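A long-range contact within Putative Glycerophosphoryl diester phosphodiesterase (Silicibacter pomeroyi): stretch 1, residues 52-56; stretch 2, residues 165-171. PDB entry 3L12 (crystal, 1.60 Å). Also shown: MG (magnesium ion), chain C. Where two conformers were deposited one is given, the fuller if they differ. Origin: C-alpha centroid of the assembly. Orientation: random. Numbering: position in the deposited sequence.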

# COMPACT_ATOMS: atom_id res chain seq x y z
N ASP A 52 -4.86 -10.05 15.26
CA ASP A 52 -4.70 -10.56 16.63
C ASP A 52 -5.67 -9.86 17.53
O ASP A 52 -5.92 -8.64 17.32
CB ASP A 52 -3.29 -10.30 17.10
CG ASP A 52 -2.26 -10.72 16.06
OD1 ASP A 52 -2.02 -11.97 15.94
OD2 ASP A 52 -1.71 -9.80 15.39
N VAL A 53 -6.16 -10.59 18.54
CA VAL A 53 -7.09 -10.01 19.49
C VAL A 53 -6.60 -10.28 20.91
O VAL A 53 -6.21 -11.39 21.23
CB VAL A 53 -8.51 -10.53 19.30
CG1 VAL A 53 -9.51 -9.94 20.34
CG2 VAL A 53 -8.98 -10.24 17.85
N VAL A 54 -6.61 -9.21 21.71
CA VAL A 54 -6.19 -9.22 23.10
C VAL A 54 -7.26 -8.47 23.94
O VAL A 54 -7.94 -7.54 23.44
CB VAL A 54 -4.79 -8.49 23.16
CG1 VAL A 54 -4.36 -8.27 24.57
CG2 VAL A 54 -3.72 -9.25 22.30
N MSE A 55 -7.45 -8.87 25.21
CA MSE A 55 -8.41 -8.23 26.09
C MSE A 55 -7.83 -7.05 26.91
O MSE A 55 -6.76 -7.18 27.47
CB MSE A 55 -8.95 -9.23 27.10
CG MSE A 55 -9.66 -10.45 26.53
SE MSE A 55 -11.21 -9.94 25.47
CE MSE A 55 -12.19 -9.19 26.54
N THR A 56 -8.58 -5.96 26.98
CA THR A 56 -8.23 -4.85 27.87
C THR A 56 -8.71 -5.16 29.30
O THR A 56 -9.44 -6.13 29.57
CB THR A 56 -8.91 -3.55 27.41
OG1 THR A 56 -10.32 -3.69 27.56
CG2 THR A 56 -8.54 -3.21 25.93
N GLU A 165 -14.01 -16.24 29.40
CA GLU A 165 -14.61 -14.93 29.17
C GLU A 165 -14.03 -14.28 27.92
O GLU A 165 -14.74 -13.60 27.18
CB GLU A 165 -14.40 -14.01 30.36
CG GLU A 165 -15.29 -14.35 31.57
CD GLU A 165 -14.83 -13.65 32.84
OE1 GLU A 165 -14.01 -12.72 32.75
OE2 GLU A 165 -15.29 -14.05 33.93
N MSE A 166 -12.74 -14.46 27.68
CA MSE A 166 -12.10 -13.91 26.46
C MSE A 166 -12.79 -14.49 25.23
O MSE A 166 -13.22 -13.77 24.33
CB MSE A 166 -10.63 -14.23 26.42
CG MSE A 166 -10.02 -13.96 25.03
SE MSE A 166 -8.11 -13.99 25.02
CE MSE A 166 -8.02 -12.92 23.50
N VAL A 167 -12.90 -15.82 25.22
CA VAL A 167 -13.54 -16.51 24.12
C VAL A 167 -14.97 -16.00 23.93
O VAL A 167 -15.37 -15.65 22.82
CB VAL A 167 -13.47 -18.05 24.29
CG1 VAL A 167 -14.36 -18.77 23.22
CG2 VAL A 167 -12.05 -18.53 24.18
N ALA A 168 -15.71 -15.86 25.00
CA ALA A 168 -17.11 -15.43 24.90
C ALA A 168 -17.24 -14.00 24.35
O ALA A 168 -18.19 -13.69 23.59
CB ALA A 168 -17.81 -15.56 26.26
N ALA A 169 -16.32 -13.14 24.78
CA ALA A 169 -16.29 -11.76 24.35
C ALA A 169 -15.97 -11.64 22.84
O ALA A 169 -16.61 -10.89 22.14
CB ALA A 169 -15.28 -10.96 25.24
N VAL A 170 -14.97 -12.39 22.39
CA VAL A 170 -14.63 -12.44 20.98
C VAL A 170 -15.84 -12.94 20.18
O VAL A 170 -16.25 -12.36 19.18
CB VAL A 170 -13.38 -13.29 20.76
CG1 VAL A 170 -13.16 -13.61 19.30
CG2 VAL A 170 -12.17 -12.57 21.36
N LEU A 171 -16.47 -14.01 20.66
CA LEU A 171 -17.65 -14.57 19.93
C LEU A 171 -18.84 -13.62 19.88
O LEU A 171 -19.53 -13.56 18.86
CB LEU A 171 -18.07 -15.90 20.54
CG LEU A 171 -17.07 -17.02 20.26
CD1 LEU A 171 -17.40 -18.28 21.08
CD2 LEU A 171 -17.01 -17.36 18.75
MG MG C . -0.85 -13.05 14.62
O HOH W 1 -0.48 -11.27 13.61
O HOH W 2 0.86 -12.66 15.84

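The centre of this strand-on-helix contact is Met 55, a selenomethionine whose CA-to-CB bond points toward the helix. Its side chain folds through three m rotamers and lies across two helical residues: CG sits 3.8 Å from CG of Met 166, while CE reaches CB of Ala 169, also at 3.8 Å. The methyl of Ala 169 fills little space, and the tip of Met 55 packs directly on it.

Val 53, two residues back on the strand, also points toward the helix, as strand alternation dictates, and its CG1 meets CG2 of Val 170 at 3.9 Å. Val 54 between them points away. The helix answers with its own spacing: Met 166, Ala 169 and Val 170 follow the i, i+3, i+4 pattern that gathers side chains on one face.

Met 166, also selenomethionine, leaves its helix sideways, yet its extended t, t, t chain brings CE to 3.3 Å from the carbonyl O of Val 53, a close approach of methyl to backbone. No hydrogen bond joins the two stretches; packing alone links them.

At the polar end, Asp 52 lies beyond the helix's reach. Asp 52 OD1 binds the magnesium ion MG at 2.1 Å. Water 1, itself a magnesium ligand, donates a hydrogen bond to Asp 52 OD2, with 2.6 Å between OD2 and the O of water 1.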